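Local coordinates for calcium homeostasis modulator protein 5 (Homo sapiens, PDB 7D60) that assembles as eleven subunits into a cone-shaped large-pore membrane channel, whose gating and ion conductance are likely regulated by lipids, at residues 116-130 / 175-187. Numbering follows the deposited sequence.
Sequences SVALLNGTFYECAMS and LQAQSQILGWCLI. With PA8 (1,2-dioctanoyl-sn-glycero-3-phosphate), chain P.
The ring of Y125 lies between the S179 backbone and the M129 side chain: CA of S179 is over one face, offset toward the rim, and CB of M129, one turn on in its own helix, stands over the opposite face, likewise offset. L175 O approaches the ring edge, 3.6 Å from Y125 CD2. With CG anti to the backbone N (chi1 178°), the ring enters a hole formed by L175, Q178, S179 and L182 as a knob-into-hole contact. Cutting Y125 back to an alanine would probably open a gap among those four residues and take away the ring face that M129 CB rests against. The second flat group, the W184 indole, receives the CD2 methyl of L120 over its five-membered ring, a CH-pi contact 4.0 Å from the centroid; F54 of a neighbouring subunit meets the same indole edge-to-face.

Between these knobs helix 109-120 ends, and its last carbonyls are taken up by side chains of helix 168-203. S179 OG donates to L119 O at 3.0 Å, its hydroxyl set between the backbone N and the carbonyl carbon. Q180 NE2 sends an almost straight bond to L120 O, also 3.0 Å long but tilted out of the carbonyl plane, while Q180 OE1 bonds to Y50 OH of the neighbouring subunit. Glycines lie where the segments come close: G122 CA is 3.3 Å from S179 OG, G183 CA 3.9 Å from L119 CB.

The break is an inverse gamma turn centred on G122, and N121 borders a bound phosphatidic acid, its OD1 3.4 Å from PA8 C1. The whole illustrates a kinked S3 helix, roughly antiparallel (154°) to 175-187 of S4 along 116-120 and crossing it at 118° along 123-130, beside a lipid site of a CALHM channel.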
ATOM      1  N   SER A 116      41.233  -4.859 -20.803  1.00 32.06           N
ATOM      2  CA  SER A 116      41.123  -3.411 -20.821  1.00 32.06           C
ATOM      3  C   SER A 116      40.538  -2.860 -19.533  1.00 32.06           C
ATOM      4  O   SER A 116      41.004  -1.835 -19.039  1.00 32.06           O
ATOM      5  CB  SER A 116      40.267  -2.978 -22.004  1.00 32.06           C
ATOM      6  OG  SER A 116      40.883  -3.336 -23.220  1.00 32.06           O
ATOM      7  N   VAL A 117      39.518  -3.514 -18.984  1.00 35.16           N
ATOM      8  CA  VAL A 117      38.951  -3.082 -17.715  1.00 35.16           C
ATOM      9  C   VAL A 117      39.910  -3.385 -16.570  1.00 35.16           C
ATOM     10  O   VAL A 117      39.976  -2.636 -15.590  1.00 35.16           O
ATOM     11  CB  VAL A 117      37.572  -3.743 -17.524  1.00 35.16           C
ATOM     12  CG1 VAL A 117      36.904  -3.311 -16.233  1.00 35.16           C
ATOM     13  CG2 VAL A 117      36.677  -3.398 -18.686  1.00 35.16           C
ATOM     14  N   ALA A 118      40.700  -4.452 -16.688  1.00 33.38           N
ATOM     15  CA  ALA A 118      41.673  -4.767 -15.651  1.00 33.38           C
ATOM     16  C   ALA A 118      42.861  -3.816 -15.678  1.00 33.38           C
ATOM     17  O   ALA A 118      43.494  -3.598 -14.643  1.00 33.38           O
ATOM     18  CB  ALA A 118      42.148  -6.209 -15.798  1.00 33.38           C
ATOM     19  N   LEU A 119      43.182  -3.247 -16.836  1.00 28.96           N
ATOM     20  CA  LEU A 119      44.264  -2.280 -16.927  1.00 28.96           C
ATOM     21  C   LEU A 119      43.816  -0.853 -16.646  1.00 28.96           C
ATOM     22  O   LEU A 119      44.653  -0.017 -16.300  1.00 28.96           O
ATOM     23  CB  LEU A 119      44.916  -2.339 -18.305  1.00 28.96           C
ATOM     24  CG  LEU A 119      45.956  -3.425 -18.548  1.00 28.96           C
ATOM     25  CD1 LEU A 119      46.335  -3.450 -20.002  1.00 28.96           C
ATOM     26  CD2 LEU A 119      47.176  -3.216 -17.699  1.00 28.96           C
ATOM     27  N   LEU A 120      42.529  -0.549 -16.787  1.00 33.23           N
ATOM     28  CA  LEU A 120      42.015   0.761 -16.413  1.00 33.23           C
ATOM     29  C   LEU A 120      41.755   0.881 -14.920  1.00 33.23           C
ATOM     30  O   LEU A 120      41.527   1.990 -14.433  1.00 33.23           O
ATOM     31  CB  LEU A 120      40.723   1.069 -17.170  1.00 33.23           C
ATOM     32  CG  LEU A 120      40.801   1.466 -18.643  1.00 33.23           C
ATOM     33  CD1 LEU A 120      39.446   1.934 -19.117  1.00 33.23           C
ATOM     34  CD2 LEU A 120      41.839   2.529 -18.874  1.00 33.23           C
ATOM     35  N   ASN A 121      41.762  -0.228 -14.195  1.00 46.28           N
ATOM     36  CA  ASN A 121      41.678  -0.265 -12.741  1.00 46.28           C
ATOM     37  C   ASN A 121      43.028  -0.826 -12.309  1.00 46.28           C
ATOM     38  O   ASN A 121      43.196  -2.040 -12.177  1.00 46.28           O
ATOM     39  CB  ASN A 121      40.496  -1.124 -12.286  1.00 46.28           C
ATOM     40  CG  ASN A 121      40.524  -1.434 -10.807  1.00 46.28           C
ATOM     41  OD1 ASN A 121      40.044  -0.655  -9.989  1.00 46.28           O
ATOM     42  ND2 ASN A 121      41.078  -2.585 -10.455  1.00 46.28           N
ATOM     43  N   GLY A 122      44.000   0.058 -12.109  1.00 39.77           N
ATOM     44  CA  GLY A 122      45.391  -0.350 -12.134  1.00 39.77           C
ATOM     45  C   GLY A 122      45.957  -1.057 -10.921  1.00 39.77           C
ATOM     46  O   GLY A 122      47.064  -0.735 -10.488  1.00 39.77           O
ATOM     47  N   THR A 123      45.242  -2.042 -10.381  1.00 40.10           N
ATOM     48  CA  THR A 123      45.743  -2.770  -9.225  1.00 40.10           C
ATOM     49  C   THR A 123      46.543  -4.007  -9.600  1.00 40.10           C
ATOM     50  O   THR A 123      47.471  -4.369  -8.872  1.00 40.10           O
ATOM     51  CB  THR A 123      44.590  -3.182  -8.313  1.00 40.10           C
ATOM     52  OG1 THR A 123      43.742  -4.102  -9.001  1.00 40.10           O
ATOM     53  CG2 THR A 123      43.775  -1.975  -7.924  1.00 40.10           C
ATOM     54  N   PHE A 124      46.223  -4.663 -10.716  1.00 35.97           N
ATOM     55  CA  PHE A 124      46.967  -5.856 -11.097  1.00 35.97           C
ATOM     56  C   PHE A 124      48.320  -5.510 -11.694  1.00 35.97           C
ATOM     57  O   PHE A 124      49.269  -6.284 -11.556  1.00 35.97           O
ATOM     58  CB  PHE A 124      46.180  -6.706 -12.100  1.00 35.97           C
ATOM     59  CG  PHE A 124      44.826  -7.150 -11.619  1.00 35.97           C
ATOM     60  CD1 PHE A 124      43.802  -7.344 -12.522  1.00 35.97           C
ATOM     61  CD2 PHE A 124      44.577  -7.390 -10.285  1.00 35.97           C
ATOM     62  CE1 PHE A 124      42.556  -7.751 -12.104  1.00 35.97           C
ATOM     63  CE2 PHE A 124      43.327  -7.792  -9.864  1.00 35.97           C
ATOM     64  CZ  PHE A 124      42.320  -7.974 -10.776  1.00 35.97           C
ATOM     65  N   TYR A 125      48.429  -4.364 -12.363  1.00 37.35           N
ATOM     66  CA  TYR A 125      49.699  -3.950 -12.945  1.00 37.35           C
ATOM     67  C   TYR A 125      50.635  -3.378 -11.895  1.00 37.35           C
ATOM     68  O   TYR A 125      51.853  -3.508 -12.026  1.00 37.35           O
ATOM     69  CB  TYR A 125      49.447  -2.927 -14.054  1.00 37.35           C
ATOM     70  CG  TYR A 125      50.672  -2.357 -14.746  1.00 37.35           C
ATOM     71  CD1 TYR A 125      51.212  -2.978 -15.857  1.00 37.35           C
ATOM     72  CD2 TYR A 125      51.262  -1.170 -14.311  1.00 37.35           C
ATOM     73  CE1 TYR A 125      52.314  -2.459 -16.495  1.00 37.35           C
ATOM     74  CE2 TYR A 125      52.358  -0.648 -14.941  1.00 37.35           C
ATOM     75  CZ  TYR A 125      52.879  -1.294 -16.032  1.00 37.35           C
ATOM     76  OH  TYR A 125      53.974  -0.769 -16.664  1.00 37.35           O
ATOM     77  N   GLU A 126      50.083  -2.734 -10.869  1.00 44.40           N
ATOM     78  CA  GLU A 126      50.899  -2.154  -9.811  1.00 44.40           C
ATOM     79  C   GLU A 126      51.592  -3.235  -8.989  1.00 44.40           C
ATOM     80  O   GLU A 126      52.756  -3.080  -8.603  1.00 44.40           O
ATOM     81  CB  GLU A 126      50.016  -1.262  -8.941  1.00 44.40           C
ATOM     82  CG  GLU A 126      50.551  -0.922  -7.572  1.00 44.40           C
ATOM     83  CD  GLU A 126      49.542  -0.159  -6.741  1.00 44.40           C
ATOM     84  OE1 GLU A 126      48.648   0.478  -7.335  1.00 44.40           O
ATOM     85  OE2 GLU A 126      49.637  -0.197  -5.500  1.00 44.40           O
ATOM     86  N   CYS A 127      50.902  -4.352  -8.746  1.00 42.40           N
ATOM     87  CA  CYS A 127      51.511  -5.485  -8.058  1.00 42.40           C
ATOM     88  C   CYS A 127      52.567  -6.163  -8.925  1.00 42.40           C
ATOM     89  O   CYS A 127      53.613  -6.575  -8.421  1.00 42.40           O
ATOM     90  CB  CYS A 127      50.422  -6.476  -7.644  1.00 42.40           C
ATOM     91  SG  CYS A 127      50.890  -7.779  -6.473  1.00 42.40           S
ATOM     92  N   ALA A 128      52.329  -6.267 -10.230  1.00 41.08           N
ATOM     93  CA  ALA A 128      53.240  -7.017 -11.086  1.00 41.08           C
ATOM     94  C   ALA A 128      54.469  -6.206 -11.484  1.00 41.08           C
ATOM     95  O   ALA A 128      55.558  -6.767 -11.629  1.00 41.08           O
ATOM     96  CB  ALA A 128      52.506  -7.508 -12.330  1.00 41.08           C
ATOM     97  N   MET A 129      54.322  -4.896 -11.683  1.00 50.01           N
ATOM     98  CA  MET A 129      55.450  -4.052 -12.063  1.00 50.01           C
ATOM     99  C   MET A 129      56.380  -3.751 -10.893  1.00 50.01           C
ATOM    100  O   MET A 129      57.530  -3.364 -11.124  1.00 50.01           O
ATOM    101  CB  MET A 129      54.932  -2.746 -12.683  1.00 50.01           C
ATOM    102  CG  MET A 129      55.924  -1.944 -13.515  1.00 50.01           C
ATOM    103  SD  MET A 129      57.058  -2.930 -14.501  1.00 50.01           S
ATOM    104  CE  MET A 129      56.040  -3.323 -15.913  1.00 50.01           C
ATOM    105  N   SER A 130      55.919  -3.942  -9.653  1.00 51.34           N
ATOM    106  CA  SER A 130      56.762  -3.703  -8.487  1.00 51.34           C
ATOM    107  C   SER A 130      57.923  -4.687  -8.420  1.00 51.34           C
ATOM    108  O   SER A 130      59.061  -4.295  -8.141  1.00 51.34           O
ATOM    109  CB  SER A 130      55.929  -3.792  -7.214  1.00 51.34           C
ATOM    110  OG  SER A 130      54.784  -2.976  -7.300  1.00 51.34           O
ATOM    111  N   LEU A 175      52.737   4.352 -11.070  1.00 40.66           N
ATOM    112  CA  LEU A 175      52.464   3.028 -11.610  1.00 40.66           C
ATOM    113  C   LEU A 175      50.999   2.844 -11.958  1.00 40.66           C
ATOM    114  O   LEU A 175      50.681   2.109 -12.893  1.00 40.66           O
ATOM    115  CB  LEU A 175      52.883   1.947 -10.613  1.00 40.66           C
ATOM    116  CG  LEU A 175      54.370   1.772 -10.319  1.00 40.66           C
ATOM    117  CD1 LEU A 175      54.555   0.819  -9.164  1.00 40.66           C
ATOM    118  CD2 LEU A 175      55.106   1.274 -11.535  1.00 40.66           C
ATOM    119  N   GLN A 176      50.106   3.497 -11.225  1.00 38.44           N
ATOM    120  CA  GLN A 176      48.683   3.454 -11.514  1.00 38.44           C
ATOM    121  C   GLN A 176      48.326   4.258 -12.755  1.00 38.44           C
ATOM    122  O   GLN A 176      47.250   4.056 -13.323  1.00 38.44           O
ATOM    123  CB  GLN A 176      47.915   3.969 -10.298  1.00 38.44           C
ATOM    124  CG  GLN A 176      46.458   3.579 -10.193  1.00 38.44           C
ATOM    125  CD  GLN A 176      45.525   4.728 -10.512  1.00 38.44           C
ATOM    126  OE1 GLN A 176      45.931   5.888 -10.518  1.00 38.44           O
ATOM    127  NE2 GLN A 176      44.260   4.412 -10.752  1.00 38.44           N
ATOM    128  N   ALA A 177      49.204   5.156 -13.193  1.00 34.13           N
ATOM    129  CA  ALA A 177      48.997   5.927 -14.407  1.00 34.13           C
ATOM    130  C   ALA A 177      49.668   5.315 -15.623  1.00 34.13           C
ATOM    131  O   ALA A 177      49.257   5.610 -16.746  1.00 34.13           O
ATOM    132  CB  ALA A 177      49.508   7.357 -14.223  1.00 34.13           C
ATOM    133  N   GLN A 178      50.691   4.489 -15.433  1.00 34.43           N
ATOM    134  CA  GLN A 178      51.277   3.763 -16.550  1.00 34.43           C
ATOM    135  C   GLN A 178      50.367   2.650 -17.042  1.00 34.43           C
ATOM    136  O   GLN A 178      50.434   2.276 -18.213  1.00 34.43           O
ATOM    137  CB  GLN A 178      52.623   3.173 -16.148  1.00 34.43           C
ATOM    138  CG  GLN A 178      53.813   4.010 -16.512  1.00 34.43           C
ATOM    139  CD  GLN A 178      55.093   3.458 -15.929  1.00 34.43           C
ATOM    140  OE1 GLN A 178      55.104   2.376 -15.351  1.00 34.43           O
ATOM    141  NE2 GLN A 178      56.179   4.201 -16.077  1.00 34.43           N
ATOM    142  N   SER A 179      49.526   2.107 -16.166  1.00 30.05           N
ATOM    143  CA  SER A 179      48.618   1.042 -16.562  1.00 30.05           C
ATOM    144  C   SER A 179      47.396   1.584 -17.279  1.00 30.05           C
ATOM    145  O   SER A 179      46.852   0.921 -18.164  1.00 30.05           O
ATOM    146  CB  SER A 179      48.183   0.242 -15.344  1.00 30.05           C
ATOM    147  OG  SER A 179      47.037   0.805 -14.753  1.00 30.05           O
ATOM    148  N   GLN A 180      46.938   2.776 -16.901  1.00 29.16           N
ATOM    149  CA  GLN A 180      45.773   3.357 -17.546  1.00 29.16           C
ATOM    150  C   GLN A 180      46.088   3.894 -18.933  1.00 29.16           C
ATOM    151  O   GLN A 180      45.174   4.058 -19.738  1.00 29.16           O
ATOM    152  CB  GLN A 180      45.192   4.455 -16.668  1.00 29.16           C
ATOM    153  CG  GLN A 180      44.515   3.918 -15.442  1.00 29.16           C
ATOM    154  CD  GLN A 180      43.892   4.995 -14.606  1.00 29.16           C
ATOM    155  OE1 GLN A 180      44.447   6.075 -14.460  1.00 29.16           O
ATOM    156  NE2 GLN A 180      42.729   4.711 -14.052  1.00 29.16           N
ATOM    157  N   ILE A 181      47.355   4.165 -19.230  1.00 26.73           N
ATOM    158  CA  ILE A 181      47.735   4.538 -20.584  1.00 26.73           C
ATOM    159  C   ILE A 181      47.760   3.306 -21.480  1.00 26.73           C
ATOM    160  O   ILE A 181      47.313   3.350 -22.631  1.00 26.73           O
ATOM    161  CB  ILE A 181      49.083   5.284 -20.557  1.00 26.73           C
ATOM    162  CG1 ILE A 181      48.896   6.673 -19.954  1.00 26.73           C
ATOM    163  CG2 ILE A 181      49.694   5.414 -21.932  1.00 26.73           C
ATOM    164  CD1 ILE A 181      50.183   7.362 -19.624  1.00 26.73           C
ATOM    165  N   LEU A 182      48.235   2.177 -20.954  1.00 28.38           N
ATOM    166  CA  LEU A 182      48.182   0.917 -21.688  1.00 28.38           C
ATOM    167  C   LEU A 182      46.765   0.389 -21.841  1.00 28.38           C
ATOM    168  O   LEU A 182      46.501  -0.368 -22.774  1.00 28.38           O
ATOM    169  CB  LEU A 182      49.031  -0.142 -20.992  1.00 28.38           C
ATOM    170  CG  LEU A 182      50.542   0.036 -21.016  1.00 28.38           C
ATOM    171  CD1 LEU A 182      51.180  -0.969 -20.084  1.00 28.38           C
ATOM    172  CD2 LEU A 182      51.067  -0.129 -22.420  1.00 28.38           C
ATOM    173  N   GLY A 183      45.857   0.751 -20.941  1.00 27.31           N
ATOM    174  CA  GLY A 183      44.476   0.342 -21.089  1.00 27.31           C
ATOM    175  C   GLY A 183      43.761   1.069 -22.204  1.00 27.31           C
ATOM    176  O   GLY A 183      42.817   0.535 -22.784  1.00 27.31           O
ATOM    177  N   TRP A 184      44.191   2.290 -22.520  1.00 26.56           N
ATOM    178  CA  TRP A 184      43.617   3.025 -23.638  1.00 26.56           C
ATOM    179  C   TRP A 184      44.307   2.713 -24.954  1.00 26.56           C
ATOM    180  O   TRP A 184      43.693   2.883 -26.007  1.00 26.56           O
ATOM    181  CB  TRP A 184      43.671   4.532 -23.385  1.00 26.56           C
ATOM    182  CG  TRP A 184      42.652   5.031 -22.418  1.00 26.56           C
ATOM    183  CD1 TRP A 184      42.893   5.599 -21.209  1.00 26.56           C
ATOM    184  CD2 TRP A 184      41.229   5.019 -22.575  1.00 26.56           C
ATOM    185  NE1 TRP A 184      41.717   5.933 -20.597  1.00 26.56           N
ATOM    186  CE2 TRP A 184      40.679   5.589 -21.417  1.00 26.56           C
ATOM    187  CE3 TRP A 184      40.368   4.581 -23.584  1.00 26.56           C
ATOM    188  CZ2 TRP A 184      39.310   5.729 -21.237  1.00 26.56           C
ATOM    189  CZ3 TRP A 184      39.014   4.720 -23.401  1.00 26.56           C
ATOM    190  CH2 TRP A 184      38.496   5.287 -22.238  1.00 26.56           C
ATOM    191  N   CYS A 185      45.560   2.270 -24.924  1.00 30.48           N
ATOM    192  CA  CYS A 185      46.231   1.860 -26.149  1.00 30.48           C
ATOM    193  C   CYS A 185      45.736   0.514 -26.647  1.00 30.48           C
ATOM    194  O   CYS A 185      45.943   0.187 -27.817  1.00 30.48           O
ATOM    195  CB  CYS A 185      47.741   1.798 -25.939  1.00 30.48           C
ATOM    196  SG  CYS A 185      48.587   3.380 -26.083  1.00 30.48           S
ATOM    197  N   LEU A 186      45.104  -0.273 -25.785  1.00 29.62           N
ATOM    198  CA  LEU A 186      44.525  -1.547 -26.176  1.00 29.62           C
ATOM    199  C   LEU A 186      43.102  -1.386 -26.690  1.00 29.62           C
ATOM    200  O   LEU A 186      42.706  -2.088 -27.620  1.00 29.62           O
ATOM    201  CB  LEU A 186      44.558  -2.515 -24.994  1.00 29.62           C
ATOM    202  CG  LEU A 186      44.083  -3.947 -25.227  1.00 29.62           C
ATOM    203  CD1 LEU A 186      45.072  -4.701 -26.084  1.00 29.62           C
ATOM    204  CD2 LEU A 186      43.883  -4.644 -23.907  1.00 29.62           C
ATOM    205  N   ILE A 187      42.327  -0.472 -26.105  1.00 29.48           N
ATOM    206  CA  ILE A 187      40.983  -0.197 -26.602  1.00 29.48           C
ATOM    207  C   ILE A 187      41.046   0.477 -27.967  1.00 29.48           C
ATOM    208  O   ILE A 187      40.251   0.172 -28.862  1.00 29.48           O
ATOM    209  CB  ILE A 187      40.210   0.653 -25.577  1.00 29.48           C
ATOM    210  CG1 ILE A 187      39.985  -0.137 -24.301  1.00 29.48           C
ATOM    211  CG2 ILE A 187      38.859   1.072 -26.096  1.00 29.48           C
ATOM    212  CD1 ILE A 187      39.474   0.697 -23.153  1.00 29.48           C
TER
HETATM  213  O1  PA8 P 305      39.406   4.568  -7.783  1.00 66.22           O
HETATM  214  O2  PA8 P 305      40.690   3.274  -9.451  1.00 66.22           O
HETATM  215  P1  PA8 P 305      39.610   3.206  -8.397  1.00 66.22           P
HETATM  216  O3  PA8 P 305      40.021   2.236  -7.317  1.00 66.22           O
HETATM  217  O4  PA8 P 305      38.204   2.703  -9.093  1.00 66.22           O
HETATM  218  C1  PA8 P 305      38.268   2.174 -10.386  1.00 66.22           C
HETATM  219  C2  PA8 P 305      36.853   1.989 -10.938  1.00 66.22           C
HETATM  220  C3  PA8 P 305      36.962   1.451 -12.364  1.00 66.22           C
HETATM  221  O5  PA8 P 305      36.053   2.105 -13.210  1.00 66.22           O
HETATM  222  C4  PA8 P 305      36.003   1.575 -14.509  1.00 66.22           C
HETATM  223  O6  PA8 P 305      36.736   0.700 -14.828  1.00 66.22           O
HETATM  224  C5  PA8 P 305      35.011   2.111 -15.538  1.00 66.22           C
HETATM  225  C6  PA8 P 305      35.451   1.759 -16.958  1.00 66.22           C
HETATM  226  C7  PA8 P 305      34.287   1.668 -17.939  1.00 66.22           C
HETATM  227  O7  PA8 P 305      36.155   1.071 -10.143  1.00 66.22           O
HETATM  228  C12 PA8 P 305      35.141   1.589  -9.322  1.00 66.22           C
HETATM  229  O8  PA8 P 305      35.415   2.252  -8.379  1.00 66.22           O
HETATM  230  C13 PA8 P 305      33.676   1.270  -9.618  1.00 66.22           C
HETATM  231  C14 PA8 P 305      33.072   2.181 -10.682  1.00 66.22           C
HETATM  232  C15 PA8 P 305      32.678   1.415 -11.942  1.00 66.22           C
HETATM  233  C16 PA8 P 305      31.733   2.221 -12.830  1.00 66.22           C
HETATM  234  C17 PA8 P 305      30.267   2.058 -12.438  1.00 66.22           C
HETATM  235  C18 PA8 P 305      29.462   1.335 -13.515  1.00 66.22           C